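Local coordinates for protein thioredoxin (TrxA-1) (Sulfolobus solfataricus, PDB 3TCO) that probably reduces disulfide bonds in other proteins, as thioredoxins do, through a pair of redox-active cysteines that form a disulfide, at residues N21-W32 and A54-D62; V73-I81 and V88-D96. All blocks are in the same frame, centred on the assembly; numbering follows the deposited sequence.

How the interactions relate
Interactions 1 and 2 illustrate how a single mixed sheet can be built from two units made separately along the chain: a parallel pair, 21-32 with 54-62, and an antiparallel hairpin pair, 73-81 with 88-96. Their centres lie about 10 Å apart, and the strands 23-29 and 78-83 join them as neighbours in the sheet. Probable hydrogen bonds run from Cys28 N to Thr78 O (2.8 Å) and from Val26 N to Leu80 O (2.9 Å). Beyond the strands, Ala30 CB packs on Ile76 CD1 at 3.6 Å. At the C-terminal end of strand 23-29 both contacts reach the CxxC, whose Cys33 and Cys36 form a disulfide: the side chains of Trp32 and Pro77 touch its residues.

Interaction 1 of 2, residues N21-W32 and A54-D62; sequences NKLVLVDCWAEW and AVFGRLNVD
Trp29 lies against Asn60, its partner on the parallel strand, and against Arg58, two residues before Asn60. Its CG sits between the backbone N and the carbonyl carbon (chi1 67°), which swings the indole across to the neighbouring strand. There Asn60 CA lies over the five-membered ring in a CH-pi contact, while Asn60 ND2 stands above the rim of the indole, 3.6 Å from Trp29 CZ2, its amide steeply inclined. Arg58 NH1 approaches obliquely, 3.3 Å from Trp29 CZ2, and Arg58 NE is hydrogen-bonded to Thr6 OG1. Trp32 NE1 donates to the syn lone pair of Asp62 OD2 at 2.7 Å, nearly in the indole plane.

Val55 points to the same side as Val24, and Val55 CG2 lies 3.7 Å from Asn21 CG, on an amide whose ND2 is hydrogen-bonded to Val17 O. On the other side of the sheet Leu25 CD1 sits over the centre of the Phe56 ring, 4.0 Å from the centroid. Seven backbone hydrogen bonds bind the strands, from Val55 N to Leu23 O (3.0 Å) through Val61 N to Trp29 O (2.9 Å). With helix 34-49 between them, the strands form the beta-alpha-beta crossover of the thioredoxin fold.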
loop_
_atom_site.group_PDB
_atom_site.type_symbol
_atom_site.label_atom_id
_atom_site.label_comp_id
_atom_site.label_asym_id
_atom_site.label_seq_id
_atom_site.Cartn_x
_atom_site.Cartn_y
_atom_site.Cartn_z
ATOM N N ASN A 21 3.526 -6.134 11.953
ATOM C CA ASN A 21 2.149 -5.643 11.930
ATOM C C ASN A 21 1.337 -6.712 11.202
ATOM O O ASN A 21 1.771 -7.215 10.163
ATOM C CB ASN A 21 2.064 -4.306 11.188
ATOM C CG ASN A 21 2.648 -3.157 11.988
ATOM O OD1 ASN A 21 2.060 -2.725 12.974
ATOM N ND2 ASN A 21 3.819 -2.669 11.575
ATOM N N LYS A 22 0.175 -7.077 11.741
ATOM C CA LYS A 22 -0.636 -8.110 11.103
ATOM C C LYS A 22 -1.016 -7.807 9.656
ATOM O O LYS A 22 -0.836 -8.646 8.781
ATOM C CB LYS A 22 -1.913 -8.386 11.906
ATOM C CG LYS A 22 -2.856 -9.336 11.174
ATOM C CD LYS A 22 -4.117 -9.652 11.974
ATOM C CE LYS A 22 -5.024 -10.571 11.168
ATOM N NZ LYS A 22 -6.157 -11.110 11.966
ATOM N N LEU A 23 -1.564 -6.618 9.412
ATOM C CA LEU A 23 -1.964 -6.239 8.067
ATOM C C LEU A 23 -1.267 -4.966 7.631
ATOM O O LEU A 23 -1.372 -3.917 8.288
ATOM C CB LEU A 23 -3.489 -6.042 7.980
ATOM C CG LEU A 23 -4.002 -5.379 6.687
ATOM C CD1 LEU A 23 -3.731 -6.297 5.482
ATOM C CD2 LEU A 23 -5.504 -5.105 6.787
ATOM N N VAL A 24 -0.568 -5.056 6.505
ATOM C CA VAL A 24 0.144 -3.908 5.969
ATOM C C VAL A 24 -0.115 -3.801 4.473
ATOM O O VAL A 24 0.073 -4.770 3.730
ATOM C CB VAL A 24 1.672 -4.025 6.180
ATOM C CG1 VAL A 24 2.368 -2.779 5.620
ATOM C CG2 VAL A 24 2.004 -4.167 7.678
ATOM N N LEU A 25 -0.576 -2.629 4.045
ATOM C CA LEU A 25 -0.834 -2.374 2.630
ATOM C C LEU A 25 0.255 -1.440 2.145
ATOM O O LEU A 25 0.782 -0.636 2.914
ATOM C CB LEU A 25 -2.211 -1.726 2.416
ATOM C CG LEU A 25 -3.423 -2.599 2.760
ATOM C CD1 LEU A 25 -3.773 -2.436 4.242
ATOM C CD2 LEU A 25 -4.607 -2.176 1.900
ATOM N N VAL A 26 0.594 -1.541 0.867
ATOM C CA VAL A 26 1.642 -0.697 0.316
ATOM C C VAL A 26 1.215 -0.122 -1.024
ATOM O O VAL A 26 1.144 -0.846 -2.014
ATOM C CB VAL A 26 2.967 -1.492 0.107
ATOM C CG1 VAL A 26 4.080 -0.532 -0.334
ATOM C CG2 VAL A 26 3.364 -2.217 1.387
ATOM N N ASP A 27 0.909 1.170 -1.040
ATOM C CA ASP A 27 0.504 1.852 -2.266
ATOM C C ASP A 27 1.798 2.260 -2.991
ATOM O O ASP A 27 2.524 3.131 -2.531
ATOM C CB ASP A 27 -0.355 3.084 -1.923
ATOM C CG ASP A 27 -0.589 4.010 -3.124
ATOM O OD1 ASP A 27 -0.456 3.574 -4.281
ATOM O OD2 ASP A 27 -0.922 5.183 -2.897
ATOM N N CYS A 28 2.102 1.566 -4.082
ATOM C CA CYS A 28 3.293 1.850 -4.881
ATOM C C CYS A 28 2.867 2.937 -5.873
ATOM O O CYS A 28 1.974 2.729 -6.704
ATOM C CB CYS A 28 3.739 0.570 -5.581
ATOM S SG CYS A 28 4.158 -0.774 -4.394
ATOM N N TRP A 29 3.500 4.104 -5.778
ATOM C CA TRP A 29 3.117 5.246 -6.606
ATOM C C TRP A 29 4.292 6.091 -7.093
ATOM O O TRP A 29 5.447 5.803 -6.806
ATOM C CB TRP A 29 2.221 6.163 -5.782
ATOM C CG TRP A 29 3.002 6.792 -4.649
ATOM C CD1 TRP A 29 3.510 6.155 -3.553
ATOM C CD2 TRP A 29 3.440 8.156 -4.556
ATOM N NE1 TRP A 29 4.243 7.032 -2.787
ATOM C CE2 TRP A 29 4.218 8.267 -3.378
ATOM C CE3 TRP A 29 3.256 9.292 -5.355
ATOM C CZ2 TRP A 29 4.811 9.471 -2.977
ATOM C CZ3 TRP A 29 3.847 10.493 -4.959
ATOM C CH2 TRP A 29 4.616 10.571 -3.776
ATOM N N ALA A 30 3.947 7.161 -7.804
ATOM C CA ALA A 30 4.899 8.136 -8.336
ATOM C C ALA A 30 4.088 9.387 -8.669
ATOM O O ALA A 30 2.936 9.286 -9.093
ATOM C CB ALA A 30 5.593 7.597 -9.584
ATOM N N GLU A 31 4.677 10.563 -8.475
ATOM C CA GLU A 31 3.965 11.815 -8.735
ATOM C C GLU A 31 3.538 12.050 -10.195
ATOM O O GLU A 31 2.552 12.743 -10.455
ATOM C CB GLU A 31 4.810 13.004 -8.262
ATOM C CG GLU A 31 3.970 14.192 -7.819
ATOM C CD GLU A 31 4.793 15.439 -7.565
ATOM O OE1 GLU A 31 5.925 15.318 -7.044
ATOM O OE2 GLU A 31 4.302 16.548 -7.875
ATOM N N TRP A 32 4.268 11.468 -11.140
ATOM C CA TRP A 32 3.966 11.656 -12.560
ATOM C C TRP A 32 2.858 10.751 -13.085
ATOM O O TRP A 32 2.486 10.825 -14.261
ATOM C CB TRP A 32 5.223 11.397 -13.392
ATOM C CG TRP A 32 5.954 10.142 -12.982
ATOM C CD1 TRP A 32 7.097 10.069 -12.240
ATOM C CD2 TRP A 32 5.633 8.793 -13.357
ATOM N NE1 TRP A 32 7.519 8.767 -12.143
ATOM C CE2 TRP A 32 6.642 7.960 -12.817
ATOM C CE3 TRP A 32 4.598 8.209 -14.101
ATOM C CZ2 TRP A 32 6.647 6.568 -12.998
ATOM C CZ3 TRP A 32 4.602 6.825 -14.284
ATOM C CH2 TRP A 32 5.625 6.020 -13.732
ATOM N N ALA A 54 -4.509 -1.167 10.900
ATOM C CA ALA A 54 -3.665 -1.728 9.843
ATOM C C ALA A 54 -2.784 -0.601 9.356
ATOM O O ALA A 54 -3.160 0.566 9.467
ATOM C CB ALA A 54 -4.498 -2.255 8.696
ATOM N N VAL A 55 -1.614 -0.945 8.826
ATOM C CA VAL A 55 -0.691 0.060 8.336
ATOM C C VAL A 55 -0.854 0.259 6.836
ATOM O O VAL A 55 -0.849 -0.702 6.059
ATOM C CB VAL A 55 0.768 -0.332 8.653
ATOM C CG1 VAL A 55 1.741 0.715 8.070
ATOM C CG2 VAL A 55 0.943 -0.454 10.171
ATOM N N PHE A 56 -1.053 1.515 6.449
ATOM C CA PHE A 56 -1.218 1.865 5.050
ATOM C C PHE A 56 0.048 2.573 4.580
ATOM O O PHE A 56 0.162 3.797 4.634
ATOM C CB PHE A 56 -2.449 2.764 4.855
ATOM C CG PHE A 56 -3.767 2.023 4.989
ATOM C CD1 PHE A 56 -4.152 1.479 6.209
ATOM C CD2 PHE A 56 -4.608 1.862 3.892
ATOM C CE1 PHE A 56 -5.359 0.784 6.339
ATOM C CE2 PHE A 56 -5.825 1.165 4.011
ATOM C CZ PHE A 56 -6.200 0.627 5.233
ATOM N N GLY A 57 0.993 1.772 4.115
ATOM C CA GLY A 57 2.251 2.310 3.649
ATOM C C GLY A 57 2.167 2.834 2.230
ATOM O O GLY A 57 1.230 2.532 1.491
ATOM N N ARG A 58 3.166 3.632 1.873
ATOM C CA ARG A 58 3.275 4.205 0.544
ATOM C C ARG A 58 4.725 4.033 0.152
ATOM O O ARG A 58 5.632 4.358 0.926
ATOM C CB ARG A 58 2.915 5.699 0.547
ATOM C CG ARG A 58 1.457 5.969 0.886
ATOM C CD ARG A 58 1.062 7.418 0.630
ATOM N NE ARG A 58 1.725 8.371 1.512
ATOM C CZ ARG A 58 2.689 9.201 1.119
ATOM N NH1 ARG A 58 3.105 9.188 -0.141
ATOM N NH2 ARG A 58 3.213 10.065 1.980
ATOM N N LEU A 59 4.940 3.480 -1.032
ATOM C CA LEU A 59 6.291 3.276 -1.529
ATOM C C LEU A 59 6.404 4.030 -2.853
ATOM O O LEU A 59 5.740 3.684 -3.829
ATOM C CB LEU A 59 6.555 1.789 -1.766
ATOM C CG LEU A 59 7.969 1.353 -2.181
ATOM C CD1 LEU A 59 8.848 1.057 -0.955
ATOM C CD2 LEU A 59 7.839 0.098 -3.037
ATOM N N ASN A 60 7.198 5.088 -2.873
ATOM C CA ASN A 60 7.382 5.807 -4.122
ATOM C C ASN A 60 8.346 4.934 -4.925
ATOM O O ASN A 60 9.474 4.678 -4.495
ATOM C CB ASN A 60 7.971 7.184 -3.875
ATOM C CG ASN A 60 8.181 7.944 -5.156
ATOM O OD1 ASN A 60 8.959 7.519 -6.007
ATOM N ND2 ASN A 60 7.478 9.065 -5.308
ATOM N N VAL A 61 7.894 4.450 -6.075
ATOM C CA VAL A 61 8.718 3.555 -6.873
ATOM C C VAL A 61 10.011 4.144 -7.420
ATOM O O VAL A 61 10.974 3.416 -7.582
ATOM C CB VAL A 61 7.919 2.906 -8.049
ATOM C CG1 VAL A 61 6.764 2.058 -7.492
ATOM C CG2 VAL A 61 7.394 3.965 -8.997
ATOM N N ASP A 62 10.059 5.445 -7.692
ATOM C CA ASP A 62 11.310 6.001 -8.219
ATOM C C ASP A 62 12.414 6.085 -7.175
ATOM O O ASP A 62 13.591 6.117 -7.528
ATOM C CB ASP A 62 11.086 7.369 -8.857
ATOM C CG ASP A 62 10.251 7.282 -10.104
ATOM O OD1 ASP A 62 10.315 6.224 -10.770
ATOM O OD2 ASP A 62 9.541 8.263 -10.418
HETATM O O HOH W 1 6.052 7.224 -0.291
HETATM O O HOH W 2 7.293 10.867 -7.465
#

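Interaction 2 of 2, residues V73-I81 and V88-D96; sequences VLNIPTTLI and VDSLVGAVD
Ile81 faces two residues at once, Val88 and Asp89, in a classic beta bulge. Its carbonyl O takes a hydrogen bond from Val88 N at 2.8 Å and a weak one from Asp89 N, so one acceptor serves both residues of the bulge, while Ile81 N returns a bond to Asp89 O. The side chains follow suit: Val88 crosses Ile81 at about a right angle, with CG2 of each 3.6 Å apart. The other branch of Ile81 extends fully (chi2 -180°) and carries CD1 out from the sheet, where it meets Leu91 CD1 at 3.7 Å. Helix 97-107 packs on this apolar patch through Thr103 and Tyr107.

Beyond the bulge the pairing is regular. Thr79 and Leu91 form a hydrogen-bonded pair, Thr79 N reaching Leu91 O at 2.7 Å and Leu91 N reaching back to Thr79 O. On the face of the sheet carrying Thr78 and Leu80, Ser90 OG touches two methyl groups, 3.4 Å from Thr78 CG2 and 3.5 Å from Leu80 CD2.

The last bond of the series, Gly93 N to Pro77 O at 2.7 Å, follows the cis peptide bond before Pro77. Pro77 CG rests against the backbone of Gly93 and Ala94. A water ties this end together, accepting from Thr79 OG1 and donating to the carbonyl oxygens of Leu91 and Gly93; Thr79 OG1 is also hydrogen-bonded to Tyr39. At the start of the strand, Thr78 OG1 donates a hydrogen bond back to Asn75 O, across the cis-proline. Pro77 touches Cys33 and Cys36: the cis-proline loop that leads into the antiparallel hairpin lies beside the CxxC site, as in the thioredoxin fold.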
loop_
_atom_site.group_PDB
_atom_site.type_symbol
_atom_site.label_atom_id
_atom_site.label_comp_id
_atom_site.label_asym_id
_atom_site.label_seq_id
_atom_site.Cartn_x
_atom_site.Cartn_y
_atom_site.Cartn_z
ATOM N N VAL A 73 6.665 -4.916 -9.462
ATOM C CA VAL A 73 5.725 -3.834 -9.690
ATOM C C VAL A 73 6.073 -3.194 -11.035
ATOM O O VAL A 73 6.934 -2.313 -11.119
ATOM C CB VAL A 73 5.815 -2.791 -8.568
ATOM C CG1 VAL A 73 4.892 -1.620 -8.865
ATOM C CG2 VAL A 73 5.452 -3.450 -7.234
ATOM N N LEU A 74 5.399 -3.649 -12.086
ATOM C CA LEU A 74 5.644 -3.140 -13.437
ATOM C C LEU A 74 4.710 -2.001 -13.828
ATOM O O LEU A 74 5.039 -1.183 -14.694
ATOM C CB LEU A 74 5.512 -4.273 -14.453
ATOM C CG LEU A 74 6.495 -5.435 -14.274
ATOM C CD1 LEU A 74 6.251 -6.481 -15.356
ATOM C CD2 LEU A 74 7.932 -4.916 -14.346
ATOM N N ASN A 75 3.544 -1.959 -13.193
ATOM C CA ASN A 75 2.558 -0.918 -13.464
ATOM C C ASN A 75 2.124 -0.273 -12.151
ATOM O O ASN A 75 2.103 -0.921 -11.106
ATOM C CB ASN A 75 1.327 -1.515 -14.151
ATOM C CG ASN A 75 1.602 -1.954 -15.578
ATOM O OD1 ASN A 75 1.539 -1.152 -16.511
ATOM N ND2 ASN A 75 1.920 -3.228 -15.749
ATOM N N ILE A 76 1.798 1.009 -12.196
ATOM C CA ILE A 76 1.328 1.683 -10.999
ATOM C C ILE A 76 0.063 2.450 -11.365
ATOM O O ILE A 76 -0.124 2.846 -12.517
ATOM C CB ILE A 76 2.389 2.656 -10.393
ATOM C CG1 ILE A 76 2.880 3.655 -11.447
ATOM C CG2 ILE A 76 3.567 1.855 -9.809
ATOM C CD1 ILE A 76 3.722 4.769 -10.865
ATOM N N PRO A 77 -0.811 2.684 -10.379
ATOM C CA PRO A 77 -0.537 2.219 -9.016
ATOM C C PRO A 77 -0.705 0.723 -8.812
ATOM O O PRO A 77 -1.389 0.052 -9.581
ATOM C CB PRO A 77 -1.518 3.021 -8.173
ATOM C CG PRO A 77 -2.688 3.236 -9.103
ATOM C CD PRO A 77 -2.021 3.528 -10.433
ATOM N N THR A 78 -0.033 0.207 -7.787
ATOM C CA THR A 78 -0.139 -1.193 -7.394
ATOM C C THR A 78 -0.210 -1.175 -5.877
ATOM O O THR A 78 0.554 -0.465 -5.224
ATOM C CB THR A 78 1.090 -2.035 -7.785
ATOM O OG1 THR A 78 1.079 -2.272 -9.200
ATOM C CG2 THR A 78 1.057 -3.369 -7.047
ATOM N N THR A 79 -1.128 -1.950 -5.316
ATOM C CA THR A 79 -1.261 -2.004 -3.871
ATOM C C THR A 79 -0.939 -3.415 -3.397
ATOM O O THR A 79 -1.717 -4.351 -3.616
ATOM C CB THR A 79 -2.697 -1.635 -3.435
ATOM O OG1 THR A 79 -3.036 -0.334 -3.936
ATOM C CG2 THR A 79 -2.792 -1.599 -1.935
ATOM N N LEU A 80 0.225 -3.566 -2.773
ATOM C CA LEU A 80 0.651 -4.853 -2.239
ATOM C C LEU A 80 -0.081 -5.040 -0.922
ATOM O O LEU A 80 -0.302 -4.063 -0.194
ATOM C CB LEU A 80 2.152 -4.837 -1.951
ATOM C CG LEU A 80 3.064 -4.431 -3.117
ATOM C CD1 LEU A 80 4.518 -4.332 -2.621
ATOM C CD2 LEU A 80 2.918 -5.453 -4.239
ATOM N N ILE A 81 -0.465 -6.276 -0.621
ATOM C CA ILE A 81 -1.128 -6.552 0.644
ATOM C C ILE A 81 -0.388 -7.665 1.386
ATOM O O ILE A 81 -0.207 -8.775 0.868
ATOM C CB ILE A 81 -2.604 -6.941 0.445
ATOM C CG1 ILE A 81 -3.323 -5.793 -0.294
ATOM C CG2 ILE A 81 -3.257 -7.217 1.821
ATOM C CD1 ILE A 81 -4.765 -6.024 -0.552
ATOM N N VAL A 88 -0.185 -11.497 0.397
ATOM C CA VAL A 88 -1.407 -12.252 0.138
ATOM C C VAL A 88 -2.138 -11.744 -1.107
ATOM O O VAL A 88 -3.062 -12.377 -1.588
ATOM C CB VAL A 88 -2.354 -12.194 1.357
ATOM C CG1 VAL A 88 -1.610 -12.693 2.582
ATOM C CG2 VAL A 88 -2.866 -10.761 1.583
ATOM N N ASP A 89 -1.731 -10.594 -1.620
ATOM C CA ASP A 89 -2.346 -10.062 -2.836
ATOM C C ASP A 89 -1.552 -8.876 -3.334
ATOM O O ASP A 89 -0.724 -8.318 -2.616
ATOM C CB ASP A 89 -3.796 -9.614 -2.583
ATOM C CG ASP A 89 -4.679 -9.709 -3.837
ATOM O OD1 ASP A 89 -4.160 -9.727 -4.979
ATOM O OD2 ASP A 89 -5.914 -9.753 -3.669
ATOM N N SER A 90 -1.810 -8.511 -4.582
ATOM C CA SER A 90 -1.182 -7.366 -5.224
ATOM C C SER A 90 -2.265 -6.871 -6.169
ATOM O O SER A 90 -2.639 -7.587 -7.099
ATOM C CB SER A 90 0.060 -7.793 -6.014
ATOM O OG SER A 90 0.650 -6.676 -6.671
ATOM N N LEU A 91 -2.785 -5.674 -5.906
ATOM C CA LEU A 91 -3.855 -5.090 -6.709
ATOM C C LEU A 91 -3.303 -4.019 -7.642
ATOM O O LEU A 91 -2.775 -3.003 -7.189
ATOM C CB LEU A 91 -4.908 -4.483 -5.787
ATOM C CG LEU A 91 -5.373 -5.429 -4.676
ATOM C CD1 LEU A 91 -6.261 -4.688 -3.693
ATOM C CD2 LEU A 91 -6.120 -6.598 -5.298
ATOM N N VAL A 92 -3.442 -4.253 -8.946
ATOM C CA VAL A 92 -2.936 -3.330 -9.959
ATOM C C VAL A 92 -3.999 -2.340 -10.428
ATOM O O VAL A 92 -5.104 -2.735 -10.780
ATOM C CB VAL A 92 -2.385 -4.117 -11.177
ATOM C CG1 VAL A 92 -1.843 -3.153 -12.232
ATOM C CG2 VAL A 92 -1.283 -5.084 -10.717
ATOM N N GLY A 93 -3.651 -1.053 -10.437
ATOM C CA GLY A 93 -4.590 -0.022 -10.856
ATOM C C GLY A 93 -5.271 0.577 -9.642
ATOM O O GLY A 93 -5.205 0.004 -8.554
ATOM N N ALA A 94 -5.918 1.727 -9.803
ATOM C CA ALA A 94 -6.607 2.360 -8.683
ATOM C C ALA A 94 -7.702 1.411 -8.164
ATOM O O ALA A 94 -8.619 1.056 -8.906
ATOM C CB ALA A 94 -7.220 3.685 -9.134
ATOM N N VAL A 95 -7.616 0.998 -6.900
ATOM C CA VAL A 95 -8.620 0.080 -6.361
ATOM C C VAL A 95 -9.906 0.798 -5.943
ATOM O O VAL A 95 -9.865 1.821 -5.257
ATOM C CB VAL A 95 -8.083 -0.717 -5.139
ATOM C CG1 VAL A 95 -7.904 0.190 -3.960
ATOM C CG2 VAL A 95 -9.040 -1.811 -4.768
ATOM N N ASP A 96 -11.044 0.255 -6.366
ATOM C CA ASP A 96 -12.338 0.832 -6.020
ATOM C C ASP A 96 -12.401 0.906 -4.497
ATOM O O ASP A 96 -11.928 0.002 -3.817
ATOM C CB ASP A 96 -13.482 -0.060 -6.522
ATOM C CG ASP A 96 -13.580 -0.104 -8.022
ATOM O OD1 ASP A 96 -12.797 0.601 -8.700
ATOM O OD2 ASP A 96 -14.446 -0.854 -8.525
HETATM O O HOH W 3 -3.320 -0.154 -6.663
#